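Local coordinates for putative acetoin utilization protein, acetoin dehydrogenase (Thermus thermophilus, PDB 5AWE) that is of unknown function but joins paired CBS domains to an ACT domain, a combination consistent with small-ligand sensing, possibly linked to acetoin utilization, at residues 1-9 against 88-96; 8-16 against 30-39. All coordinates share one frame; numbering follows the deposited sequence.

Interaction 1 of 2, residues 1-9 against 88-96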
HETATM    1  N   MSE A   1       3.768 -30.369  36.120  1.00 31.93           N
HETATM    2  CA  MSE A   1       4.074 -29.349  35.084  1.00 32.65           C
HETATM    3  C   MSE A   1       3.798 -29.952  33.716  1.00 32.04           C
HETATM    4  O   MSE A   1       4.655 -30.613  33.131  1.00 32.79           O
HETATM    5  CB  MSE A   1       5.544 -28.929  35.155  1.00 35.15           C
HETATM    6  CG  MSE A   1       6.024 -28.535  36.533  1.00 40.85           C
HETATM    7 SE   MSE A   1       7.800 -28.303  36.542  1.00 54.58          SE
HETATM    8  CE  MSE A   1       7.969 -27.111  35.205  1.00 44.26           C
ATOM      9  N   LEU A   2       2.597 -29.721  33.211  1.00 31.31           N
ATOM     10  CA  LEU A   2       2.219 -30.206  31.897  1.00 29.41           C
ATOM     11  C   LEU A   2       1.922 -29.029  30.967  1.00 27.69           C
ATOM     12  O   LEU A   2       1.667 -27.918  31.425  1.00 26.00           O
ATOM     13  CB  LEU A   2       0.989 -31.099  32.026  1.00 29.57           C
ATOM     14  CG  LEU A   2       1.170 -32.303  32.942  1.00 31.89           C
ATOM     15  CD1 LEU A   2      -0.107 -33.138  32.932  1.00 29.46           C
ATOM     16  CD2 LEU A   2       2.358 -33.140  32.467  1.00 30.56           C
ATOM     17  N   VAL A   3       1.961 -29.275  29.661  1.00 27.63           N
ATOM     18  CA  VAL A   3       1.550 -28.266  28.692  1.00 27.73           C
ATOM     19  C   VAL A   3       0.095 -27.868  28.945  1.00 29.73           C
ATOM     20  O   VAL A   3      -0.239 -26.679  28.947  1.00 29.17           O
ATOM     21  CB  VAL A   3       1.700 -28.798  27.261  1.00 27.09           C
ATOM     22  CG1 VAL A   3       1.204 -27.767  26.258  1.00 26.80           C
ATOM     23  CG2 VAL A   3       3.159 -29.148  26.994  1.00 20.39           C
ATOM     24  N   ARG A   4      -0.753 -28.874  29.179  1.00 30.49           N
ATOM     25  CA  ARG A   4      -2.148 -28.672  29.582  1.00 31.40           C
ATOM     26  C   ARG A   4      -2.351 -27.538  30.579  1.00 30.81           C
ATOM     27  O   ARG A   4      -3.289 -26.763  30.445  1.00 31.58           O
ATOM     28  CB  ARG A   4      -2.722 -29.951  30.207  1.00 35.99           C
ATOM     29  CG  ARG A   4      -2.983 -31.076  29.231  1.00 45.29           C
ATOM     30  CD  ARG A   4      -3.929 -32.134  29.809  1.00 49.54           C
ATOM     31  NE  ARG A   4      -4.104 -33.240  28.870  1.00 57.21           N
ATOM     32  CZ  ARG A   4      -4.947 -33.225  27.839  1.00 61.21           C
ATOM     33  NH1 ARG A   4      -5.706 -32.157  27.612  1.00 60.22           N
ATOM     34  NH2 ARG A   4      -5.019 -34.269  27.020  1.00 58.96           N
ATOM     35  N   ASP A   5      -1.492 -27.455  31.591  1.00 29.49           N
ATOM     36  CA  ASP A   5      -1.750 -26.562  32.712  1.00 29.91           C
ATOM     37  C   ASP A   5      -1.474 -25.116  32.369  1.00 30.80           C
ATOM     38  O   ASP A   5      -1.794 -24.216  33.154  1.00 30.88           O
ATOM     39  CB  ASP A   5      -0.900 -26.947  33.925  1.00 30.24           C
ATOM     40  CG  ASP A   5      -1.038 -28.401  34.288  1.00 33.84           C
ATOM     41  OD1 ASP A   5      -2.170 -28.928  34.210  1.00 38.51           O
ATOM     42  OD2 ASP A   5      -0.011 -29.017  34.641  1.00 34.51           O
ATOM     43  N   TRP A   6      -0.868 -24.881  31.210  1.00 29.85           N
ATOM     44  CA  TRP A   6      -0.463 -23.528  30.872  1.00 30.03           C
ATOM     45  C   TRP A   6      -0.935 -23.065  29.501  1.00 30.97           C
ATOM     46  O   TRP A   6      -0.875 -21.868  29.192  1.00 31.04           O
ATOM     47  CB  TRP A   6       1.054 -23.413  30.996  1.00 28.66           C
ATOM     48  CG  TRP A   6       1.520 -23.821  32.362  1.00 31.68           C
ATOM     49  CD1 TRP A   6       1.890 -25.077  32.766  1.00 30.24           C
ATOM     50  CD2 TRP A   6       1.587 -22.992  33.522  1.00 28.24           C
ATOM     51  NE1 TRP A   6       2.176 -25.077  34.107  1.00 32.77           N
ATOM     52  CE2 TRP A   6       2.000 -23.810  34.597  1.00 28.63           C
ATOM     53  CE3 TRP A   6       1.340 -21.634  33.758  1.00 26.75           C
ATOM     54  CZ2 TRP A   6       2.171 -23.317  35.889  1.00 26.79           C
ATOM     55  CZ3 TRP A   6       1.510 -21.142  35.047  1.00 30.44           C
ATOM     56  CH2 TRP A   6       1.922 -21.984  36.095  1.00 33.21           C
HETATM   57  N   MSE A   7      -1.422 -24.000  28.689  1.00 30.97           N
HETATM   58  CA  MSE A   7      -1.901 -23.660  27.351  1.00 32.81           C
HETATM   59  C   MSE A   7      -3.174 -22.824  27.389  1.00 33.50           C
HETATM   60  O   MSE A   7      -3.927 -22.864  28.360  1.00 33.90           O
HETATM   61  CB  MSE A   7      -2.163 -24.926  26.538  1.00 32.80           C
HETATM   62  CG  MSE A   7      -3.414 -25.681  26.934  1.00 30.47           C
HETATM   63 SE   MSE A   7      -3.541 -27.248  26.051  1.00 46.29          SE
HETATM   64  CE  MSE A   7      -5.260 -27.629  26.383  1.00 41.27           C
ATOM     65  N   THR A   8      -3.403 -22.061  26.327  1.00 35.19           N
ATOM     66  CA  THR A   8      -4.704 -21.443  26.090  1.00 36.23           C
ATOM     67  C   THR A   8      -5.574 -22.416  25.300  1.00 36.79           C
ATOM     68  O   THR A   8      -5.181 -22.886  24.233  1.00 36.34           O
ATOM     69  CB  THR A   8      -4.562 -20.144  25.280  1.00 38.24           C
ATOM     70  OG1 THR A   8      -3.806 -19.191  26.033  1.00 39.19           O
ATOM     71  CG2 THR A   8      -5.927 -19.567  24.961  1.00 41.82           C
ATOM     72  N   LYS A   9      -6.754 -22.719  25.826  1.00 38.19           N
ATOM     73  CA  LYS A   9      -7.621 -23.705  25.193  1.00 41.59           C
ATOM     74  C   LYS A   9      -8.456 -23.096  24.068  1.00 42.22           C
ATOM     75  O   LYS A   9      -8.693 -21.882  24.038  1.00 42.37           O
ATOM     76  CB  LYS A   9      -8.547 -24.347  26.234  1.00 46.00           C
ATOM     77  CG  LYS A   9      -7.836 -25.230  27.250  1.00 51.05           C
ATOM     78  CD  LYS A   9      -8.817 -25.818  28.266  1.00 59.74           C
ATOM     79  CE  LYS A   9      -9.806 -26.789  27.613  1.00 65.01           C
ATOM     80  NZ  LYS A   9      -9.204 -28.120  27.282  1.00 63.93           N
ATOM     81  N   VAL A  88       3.410 -29.833  20.405  1.00 33.99           N
ATOM     82  CA  VAL A  88       3.616 -30.603  21.627  1.00 33.62           C
ATOM     83  C   VAL A  88       2.320 -31.269  22.059  1.00 33.74           C
ATOM     84  O   VAL A  88       1.226 -30.757  21.795  1.00 33.82           O
ATOM     85  CB  VAL A  88       4.083 -29.721  22.807  1.00 33.66           C
ATOM     86  CG1 VAL A  88       5.578 -29.830  22.981  1.00 31.81           C
ATOM     87  CG2 VAL A  88       3.671 -28.284  22.574  1.00 23.84           C
ATOM     88  N   GLU A  89       2.449 -32.404  22.737  1.00 34.18           N
ATOM     89  CA  GLU A  89       1.289 -33.103  23.275  1.00 36.00           C
ATOM     90  C   GLU A  89       0.818 -32.396  24.539  1.00 35.40           C
ATOM     91  O   GLU A  89       1.626 -31.908  25.323  1.00 35.20           O
ATOM     92  CB  GLU A  89       1.648 -34.554  23.599  1.00 39.43           C
ATOM     93  CG  GLU A  89       2.737 -35.136  22.706  1.00 48.34           C
ATOM     94  CD  GLU A  89       4.137 -34.730  23.152  1.00 56.04           C
ATOM     95  OE1 GLU A  89       4.645 -35.324  24.127  1.00 62.51           O
ATOM     96  OE2 GLU A  89       4.731 -33.821  22.530  1.00 52.75           O
ATOM     97  N   ALA A  90      -0.494 -32.335  24.728  1.00 36.13           N
ATOM     98  CA  ALA A  90      -1.060 -31.695  25.908  1.00 36.86           C
ATOM     99  C   ALA A  90      -0.446 -32.265  27.194  1.00 36.56           C
ATOM    100  O   ALA A  90      -0.171 -31.526  28.143  1.00 37.43           O
ATOM    101  CB  ALA A  90      -2.577 -31.886  25.918  1.00 35.66           C
ATOM    102  N   ASP A  91      -0.222 -33.575  27.210  1.00 35.12           N
ATOM    103  CA  ASP A  91       0.216 -34.269  28.415  1.00 35.11           C
ATOM    104  C   ASP A  91       1.723 -34.265  28.566  1.00 33.13           C
ATOM    105  O   ASP A  91       2.260 -34.954  29.422  1.00 34.54           O
ATOM    106  CB  ASP A  91      -0.273 -35.720  28.409  1.00 39.75           C
ATOM    107  CG  ASP A  91       0.409 -36.559  27.343  1.00 43.83           C
ATOM    108  OD1 ASP A  91       1.652 -36.506  27.246  1.00 49.71           O
ATOM    109  OD2 ASP A  91      -0.298 -37.275  26.603  1.00 47.87           O
ATOM    110  N   ALA A  92       2.409 -33.502  27.729  1.00 31.97           N
ATOM    111  CA  ALA A  92       3.863 -33.438  27.796  1.00 29.30           C
ATOM    112  C   ALA A  92       4.319 -32.537  28.935  1.00 28.68           C
ATOM    113  O   ALA A  92       3.561 -31.682  29.413  1.00 28.51           O
ATOM    114  CB  ALA A  92       4.419 -32.923  26.485  1.00 23.35           C
ATOM    115  N   PRO A  93       5.558 -32.736  29.413  1.00 27.72           N
ATOM    116  CA  PRO A  93       6.007 -31.862  30.501  1.00 25.66           C
ATOM    117  C   PRO A  93       6.165 -30.444  29.956  1.00 24.02           C
ATOM    118  O   PRO A  93       6.554 -30.252  28.803  1.00 24.13           O
ATOM    119  CB  PRO A  93       7.340 -32.470  30.942  1.00 26.19           C
ATOM    120  CG  PRO A  93       7.781 -33.319  29.796  1.00 28.08           C
ATOM    121  CD  PRO A  93       6.539 -33.786  29.093  1.00 25.12           C
ATOM    122  N   LEU A  94       5.841 -29.457  30.782  1.00 21.88           N
ATOM    123  CA  LEU A  94       5.938 -28.072  30.377  1.00 21.15           C
ATOM    124  C   LEU A  94       7.292 -27.823  29.699  1.00 22.02           C
ATOM    125  O   LEU A  94       7.346 -27.171  28.652  1.00 21.06           O
ATOM    126  CB  LEU A  94       5.742 -27.166  31.605  1.00 13.49           C
ATOM    127  CG  LEU A  94       5.680 -25.642  31.436  1.00 15.76           C
ATOM    128  CD1 LEU A  94       7.086 -25.084  31.267  1.00 11.28           C
ATOM    129  CD2 LEU A  94       4.783 -25.279  30.237  1.00  6.33           C
ATOM    130  N   GLU A  95       8.364 -28.379  30.270  1.00 22.64           N
ATOM    131  CA  GLU A  95       9.736 -28.121  29.802  1.00 24.55           C
ATOM    132  C   GLU A  95       9.973 -28.503  28.335  1.00 25.58           C
ATOM    133  O   GLU A  95      10.878 -27.971  27.684  1.00 26.23           O
ATOM    134  CB  GLU A  95      10.767 -28.864  30.676  1.00 22.52           C
ATOM    135  CG  GLU A  95      10.671 -28.585  32.171  1.00 23.57           C
ATOM    136  CD  GLU A  95       9.857 -29.638  32.913  1.00 27.23           C
ATOM    137  OE1 GLU A  95      10.464 -30.470  33.608  1.00 26.31           O
ATOM    138  OE2 GLU A  95       8.610 -29.637  32.807  1.00 30.52           O
ATOM    139  N   LYS A  96       9.166 -29.421  27.816  1.00 26.04           N
ATOM    140  CA  LYS A  96       9.309 -29.848  26.430  1.00 28.59           C
ATOM    141  C   LYS A  96       8.959 -28.694  25.491  1.00 28.01           C
ATOM    142  O   LYS A  96       9.615 -28.481  24.472  1.00 28.90           O
ATOM    143  CB  LYS A  96       8.391 -31.041  26.145  1.00 32.46           C
ATOM    144  CG  LYS A  96       8.879 -31.938  25.021  1.00 40.95           C
ATOM    145  CD  LYS A  96       7.783 -32.901  24.578  1.00 51.87           C
ATOM    146  CE  LYS A  96       8.343 -34.101  23.818  1.00 53.11           C
ATOM    147  NZ  LYS A  96       8.675 -35.227  24.739  1.00 53.20           N
TER
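Three backbone hydrogen bonds join Met1, Val3 and Arg4 to the run from Ala90 to Leu94. Leu94 N reaches Met1 O at 2.9 Å and Val3 N reaches Ala92 O at 2.9 Å, so that Leu2 and Pro93 form one antiparallel, non-hydrogen-bonded pair. Arg4 N adds a bond of 2.9 Å to Ala90 O, inside the type I turn from Glu89 to Ala92. Within residues 1-9, Leu2 N also bonds Asp5 OD2, approaching from above the carboxylate plane.

Apolar contacts flank this bridge. With CG1 anti to the backbone N (chi1 177°), Val3 directs its CG2 at the turn, 4.0 Å from Ala92 CB; Val111 and Ile121 touch the same valine. The Leu94 and Trp6 side chains cross at about a right angle, Leu94 CD2 lying 3.8 Å from Trp6 CD1, and Ala129 of helix 123-133 packs against both residues.

Two charged side chains meet apolar groups. Arg4 runs extended from CG to NE, bringing one face of its guanidinium onto the methyl of Ala90, with Ala90 CB 3.3 Å from Arg4 CZ and over the centre of the group. NH2 meanwhile makes a salt bridge to Glu113, which should help fix the rotation of that plane. Glu95 crosses the selenomethionine at position 1 at about a right angle, Glu95 OE2 lying 3.5 Å from Met1 CE, while OE1 is bridged by Arg142 and Arg184 of the second subunit.

Here the N-terminal segment of the first CBS repeat docks on the second, and strand 8-9 adds to the edge of its sheet, antiparallel to strand 116-122. A leading segment that packs on the partner repeat is a feature of the tandem CBS pair, or Bateman module.

Interaction 2 of 2, residues 8-16 against 30-39; sequences TKDPVVVAP and KGFRRLPVME
Val12 lays its CG2 methyl across the aliphatic chain of Lys30, 3.4 Å from CD, the two side chains meeting at about a right angle. With CG1 anti to the backbone N (chi1 179°), that other methyl is turned to Leu35, whose CD1 lies 4.0 Å away. Close by, the Phe32 ring takes Pro11 CB at 3.9 Å from CE2 and, at CZ, the methyl of Thr8, both meeting it obliquely. Further along, Val14 N gives a rather bent bond to Pro36 O (3.3 Å, 135° at the hydrogen), and Met38 N returns a shorter one to Val14 O (2.9 Å). Val14 and Val37 thus form a single parallel bridge; with helix 20-30 connecting them along the chain, the extended 12-14 run and strand 34-39 give a beta-alpha-beta-like crossover in the first CBS repeat. Side chains then separate by face: Val13 CB meets Met38 CG at 3.7 Å, near Leu117 of the second repeat, whereas Val14 CG1 touches Val37 CG2 at 3.8 Å beside Val77. At the far end Val37 CG1 packs on the Pro16 ring, 3.6 Å from CD, and the Glu39 carboxylate lies beside CG of the same proline.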
ATOM      1  N   THR A   8      -3.403 -22.061  26.327  1.00 35.19           N
ATOM      2  CA  THR A   8      -4.704 -21.443  26.090  1.00 36.23           C
ATOM      3  C   THR A   8      -5.574 -22.416  25.300  1.00 36.79           C
ATOM      4  O   THR A   8      -5.181 -22.886  24.233  1.00 36.34           O
ATOM      5  CB  THR A   8      -4.562 -20.144  25.280  1.00 38.24           C
ATOM      6  OG1 THR A   8      -3.806 -19.191  26.033  1.00 39.19           O
ATOM      7  CG2 THR A   8      -5.927 -19.567  24.961  1.00 41.82           C
ATOM      8  N   LYS A   9      -6.754 -22.719  25.826  1.00 38.19           N
ATOM      9  CA  LYS A   9      -7.621 -23.705  25.193  1.00 41.59           C
ATOM     10  C   LYS A   9      -8.456 -23.096  24.068  1.00 42.22           C
ATOM     11  O   LYS A   9      -8.693 -21.882  24.038  1.00 42.37           O
ATOM     12  CB  LYS A   9      -8.547 -24.347  26.234  1.00 46.00           C
ATOM     13  CG  LYS A   9      -7.836 -25.230  27.250  1.00 51.05           C
ATOM     14  CD  LYS A   9      -8.817 -25.818  28.266  1.00 59.74           C
ATOM     15  CE  LYS A   9      -9.806 -26.789  27.613  1.00 65.01           C
ATOM     16  NZ  LYS A   9      -9.204 -28.120  27.282  1.00 63.93           N
ATOM     17  N   ASP A  10      -8.883 -23.948  23.138  1.00 42.50           N
ATOM     18  CA  ASP A  10      -9.788 -23.544  22.060  1.00 43.33           C
ATOM     19  C   ASP A  10      -9.310 -22.300  21.304  1.00 42.37           C
ATOM     20  O   ASP A  10      -9.980 -21.266  21.308  1.00 43.19           O
ATOM     21  CB  ASP A  10     -11.192 -23.294  22.625  1.00 46.71           C
ATOM     22  CG  ASP A  10     -11.774 -24.527  23.306  1.00 53.64           C
ATOM     23  OD1 ASP A  10     -11.487 -25.657  22.851  1.00 56.24           O
ATOM     24  OD2 ASP A  10     -12.517 -24.368  24.298  1.00 56.84           O
ATOM     25  N   PRO A  11      -8.140 -22.387  20.645  1.00 40.13           N
ATOM     26  CA  PRO A  11      -7.613 -21.242  19.899  1.00 38.02           C
ATOM     27  C   PRO A  11      -8.376 -21.022  18.595  1.00 36.96           C
ATOM     28  O   PRO A  11      -9.123 -21.896  18.145  1.00 36.86           O
ATOM     29  CB  PRO A  11      -6.158 -21.622  19.645  1.00 37.66           C
ATOM     30  CG  PRO A  11      -6.181 -23.108  19.590  1.00 35.19           C
ATOM     31  CD  PRO A  11      -7.229 -23.544  20.584  1.00 37.71           C
ATOM     32  N   VAL A  12      -8.183 -19.855  17.995  1.00 34.86           N
ATOM     33  CA  VAL A  12      -8.772 -19.564  16.700  1.00 35.23           C
ATOM     34  C   VAL A  12      -7.995 -20.311  15.633  1.00 33.62           C
ATOM     35  O   VAL A  12      -6.772 -20.340  15.659  1.00 34.78           O
ATOM     36  CB  VAL A  12      -8.709 -18.059  16.385  1.00 39.14           C
ATOM     37  CG1 VAL A  12      -9.303 -17.791  15.011  1.00 42.11           C
ATOM     38  CG2 VAL A  12      -9.454 -17.278  17.460  1.00 43.80           C
ATOM     39  N   VAL A  13      -8.700 -20.929  14.699  1.00 31.25           N
ATOM     40  CA  VAL A  13      -8.022 -21.592  13.606  1.00 30.79           C
ATOM     41  C   VAL A  13      -8.528 -20.995  12.311  1.00 30.83           C
ATOM     42  O   VAL A  13      -9.424 -20.161  12.310  1.00 32.40           O
ATOM     43  CB  VAL A  13      -8.267 -23.125  13.613  1.00 31.17           C
ATOM     44  CG1 VAL A  13      -7.865 -23.708  14.957  1.00 31.64           C
ATOM     45  CG2 VAL A  13      -9.722 -23.433  13.313  1.00 34.35           C
ATOM     46  N   VAL A  14      -7.945 -21.417  11.204  1.00 30.70           N
ATOM     47  CA  VAL A  14      -8.253 -20.810   9.934  1.00 31.01           C
ATOM     48  C   VAL A  14      -8.125 -21.934   8.911  1.00 31.26           C
ATOM     49  O   VAL A  14      -7.611 -23.011   9.235  1.00 30.86           O
ATOM     50  CB  VAL A  14      -7.255 -19.637   9.665  1.00 33.62           C
ATOM     51  CG1 VAL A  14      -6.079 -20.109   8.829  1.00 35.73           C
ATOM     52  CG2 VAL A  14      -7.971 -18.468   9.045  1.00 31.94           C
ATOM     53  N   ALA A  15      -8.614 -21.701   7.697  1.00 30.76           N
ATOM     54  CA  ALA A  15      -8.516 -22.694   6.632  1.00 30.34           C
ATOM     55  C   ALA A  15      -7.534 -22.209   5.563  1.00 30.46           C
ATOM     56  O   ALA A  15      -7.367 -21.009   5.360  1.00 30.33           O
ATOM     57  CB  ALA A  15      -9.891 -22.944   6.017  1.00 28.70           C
ATOM     58  N   PRO A  16      -6.883 -23.145   4.856  1.00 30.36           N
ATOM     59  CA  PRO A  16      -5.911 -22.807   3.810  1.00 30.97           C
ATOM     60  C   PRO A  16      -6.414 -21.798   2.770  1.00 32.99           C
ATOM     61  O   PRO A  16      -5.635 -20.996   2.243  1.00 33.02           O
ATOM     62  CB  PRO A  16      -5.575 -24.158   3.181  1.00 30.17           C
ATOM     63  CG  PRO A  16      -5.934 -25.169   4.230  1.00 30.58           C
ATOM     64  CD  PRO A  16      -7.125 -24.597   4.933  1.00 27.96           C
ATOM     65  N   LYS A  30      -8.900 -10.684  17.933  1.00 56.76           N
ATOM     66  CA  LYS A  30      -8.996 -11.719  18.957  1.00 56.48           C
ATOM     67  C   LYS A  30      -7.721 -11.864  19.782  1.00 56.61           C
ATOM     68  O   LYS A  30      -7.648 -12.700  20.683  1.00 57.02           O
ATOM     69  CB  LYS A  30      -9.381 -13.055  18.315  1.00 56.18           C
ATOM     70  CG  LYS A  30     -10.811 -13.046  17.779  1.00 56.42           C
ATOM     71  CD  LYS A  30     -11.275 -14.411  17.307  1.00 57.39           C
ATOM     72  CE  LYS A  30     -12.789 -14.533  17.418  1.00 57.32           C
ATOM     73  NZ  LYS A  30     -13.355 -15.533  16.463  1.00 58.32           N
ATOM     74  N   GLY A  31      -6.721 -11.043  19.471  1.00 56.27           N
ATOM     75  CA  GLY A  31      -5.598 -10.868  20.375  1.00 54.88           C
ATOM     76  C   GLY A  31      -4.489 -11.895  20.254  1.00 54.06           C
ATOM     77  O   GLY A  31      -3.561 -11.900  21.062  1.00 54.07           O
ATOM     78  N   PHE A  32      -4.577 -12.765  19.249  1.00 53.17           N
ATOM     79  CA  PHE A  32      -3.559 -13.789  19.025  1.00 51.38           C
ATOM     80  C   PHE A  32      -2.516 -13.323  18.013  1.00 49.57           C
ATOM     81  O   PHE A  32      -2.590 -12.201  17.505  1.00 49.48           O
ATOM     82  CB  PHE A  32      -4.215 -15.091  18.549  1.00 52.32           C
ATOM     83  CG  PHE A  32      -4.952 -15.838  19.638  1.00 56.67           C
ATOM     84  CD1 PHE A  32      -5.721 -15.156  20.580  1.00 53.82           C
ATOM     85  CD2 PHE A  32      -4.873 -17.229  19.722  1.00 59.14           C
ATOM     86  CE1 PHE A  32      -6.396 -15.845  21.587  1.00 57.40           C
ATOM     87  CE2 PHE A  32      -5.546 -17.932  20.729  1.00 56.72           C
ATOM     88  CZ  PHE A  32      -6.306 -17.238  21.662  1.00 58.05           C
ATOM     89  N   ARG A  33      -1.538 -14.180  17.729  1.00 47.43           N
ATOM     90  CA  ARG A  33      -0.398 -13.788  16.906  1.00 43.65           C
ATOM     91  C   ARG A  33       0.029 -14.927  15.986  1.00 40.70           C
ATOM     92  O   ARG A  33       0.764 -14.728  15.024  1.00 39.56           O
ATOM     93  CB  ARG A  33       0.767 -13.376  17.806  1.00 46.25           C
ATOM     94  CG  ARG A  33       1.703 -12.345  17.202  1.00 54.93           C
ATOM     95  CD  ARG A  33       2.349 -11.505  18.297  1.00 58.22           C
ATOM     96  NE  ARG A  33       1.342 -10.943  19.194  1.00 69.20           N
ATOM     97  CZ  ARG A  33       1.616 -10.256  20.300  1.00 75.35           C
ATOM     98  NH1 ARG A  33       2.875 -10.038  20.660  1.00 76.46           N
ATOM     99  NH2 ARG A  33       0.626  -9.786  21.052  1.00 76.44           N
ATOM    100  N   ARG A  34      -0.424 -16.132  16.290  1.00 37.82           N
ATOM    101  CA  ARG A  34      -0.240 -17.232  15.369  1.00 35.24           C
ATOM    102  C   ARG A  34      -1.558 -17.962  15.155  1.00 33.25           C
ATOM    103  O   ARG A  34      -2.449 -17.926  15.998  1.00 32.41           O
ATOM    104  CB  ARG A  34       0.835 -18.186  15.892  1.00 35.55           C
ATOM    105  CG  ARG A  34       0.562 -18.723  17.264  1.00 39.58           C
ATOM    106  CD  ARG A  34       1.855 -18.945  18.020  1.00 46.97           C
ATOM    107  NE  ARG A  34       2.461 -17.695  18.475  1.00 45.69           N
ATOM    108  CZ  ARG A  34       3.683 -17.296  18.138  1.00 47.34           C
ATOM    109  NH1 ARG A  34       4.433 -18.044  17.335  1.00 44.30           N
ATOM    110  NH2 ARG A  34       4.164 -16.158  18.620  1.00 46.08           N
ATOM    111  N   LEU A  35      -1.679 -18.613  14.009  1.00 31.80           N
ATOM    112  CA  LEU A  35      -2.956 -19.154  13.585  1.00 30.45           C
ATOM    113  C   LEU A  35      -2.767 -20.545  12.992  1.00 28.26           C
ATOM    114  O   LEU A  35      -2.314 -20.689  11.855  1.00 28.61           O
ATOM    115  CB  LEU A  35      -3.576 -18.222  12.543  1.00 35.05           C
ATOM    116  CG  LEU A  35      -5.019 -17.738  12.705  1.00 41.71           C
ATOM    117  CD1 LEU A  35      -5.402 -17.647  14.174  1.00 45.89           C
ATOM    118  CD2 LEU A  35      -5.149 -16.377  12.032  1.00 42.61           C
ATOM    119  N   PRO A  36      -3.089 -21.591  13.764  1.00 26.29           N
ATOM    120  CA  PRO A  36      -2.920 -22.937  13.210  1.00 26.13           C
ATOM    121  C   PRO A  36      -3.903 -23.071  12.055  1.00 25.73           C
ATOM    122  O   PRO A  36      -4.942 -22.419  12.065  1.00 24.89           O
ATOM    123  CB  PRO A  36      -3.258 -23.860  14.383  1.00 25.39           C
ATOM    124  CG  PRO A  36      -4.106 -23.024  15.294  1.00 26.24           C
ATOM    125  CD  PRO A  36      -3.641 -21.608  15.129  1.00 25.74           C
ATOM    126  N   VAL A  37      -3.567 -23.883  11.057  1.00 25.11           N
ATOM    127  CA  VAL A  37      -4.419 -24.026   9.883  1.00 25.70           C
ATOM    128  C   VAL A  37      -5.020 -25.428   9.778  1.00 26.67           C
ATOM    129  O   VAL A  37      -4.298 -26.406   9.581  1.00 25.99           O
ATOM    130  CB  VAL A  37      -3.633 -23.721   8.591  1.00 24.62           C
ATOM    131  CG1 VAL A  37      -4.573 -23.773   7.383  1.00 27.98           C
ATOM    132  CG2 VAL A  37      -2.984 -22.343   8.689  1.00 25.33           C
HETATM  133  N   MSE A  38      -6.343 -25.509   9.900  1.00 28.45           N
HETATM  134  CA  MSE A  38      -7.074 -26.783   9.829  1.00 30.48           C
HETATM  135  C   MSE A  38      -7.631 -27.089   8.436  1.00 30.57           C
HETATM  136  O   MSE A  38      -8.135 -26.209   7.742  1.00 29.49           O
HETATM  137  CB  MSE A  38      -8.242 -26.794  10.828  1.00 34.17           C
HETATM  138  CG  MSE A  38      -7.838 -26.579  12.280  1.00 42.33           C
HETATM  139 SE   MSE A  38      -6.670 -27.806  12.830  1.00 68.74          SE
HETATM  140  CE  MSE A  38      -7.736 -29.284  12.973  1.00 28.41           C
ATOM    141  N   GLU A  39      -7.544 -28.352   8.044  1.00 31.40           N
ATOM    142  CA  GLU A  39      -8.204 -28.832   6.839  1.00 33.49           C
ATOM    143  C   GLU A  39      -8.527 -30.319   6.998  1.00 34.33           C
ATOM    144  O   GLU A  39      -7.710 -31.090   7.506  1.00 33.80           O
ATOM    145  CB  GLU A  39      -7.298 -28.627   5.625  1.00 35.18           C
ATOM    146  CG  GLU A  39      -7.960 -28.959   4.295  1.00 41.48           C
ATOM    147  CD  GLU A  39      -7.055 -28.681   3.109  1.00 46.55           C
ATOM    148  OE1 GLU A  39      -5.875 -29.094   3.156  1.00 48.68           O
ATOM    149  OE2 GLU A  39      -7.522 -28.049   2.134  1.00 44.45           O
TER

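How the interactions relate
From the N terminus the chain first commits to a distant partner: interaction 1 closes a long loop, with 78 residues between its two segments, and ties the start of the first CBS repeat to the second. Thr8 and Lys9 then carry the chain from interaction 1 into interaction 2, whose centre lies about 17 Å from that of interaction 1. There residues 8-16 and 30-39 close a much shorter loop over helix 20-30, within the larger one, the two overlapping at Thr8 and Lys9. The principle is one of division of labour along a continuous segment: strand 8-9 belongs to the sheet of the second repeat, while the residues after it contribute mainly to the first.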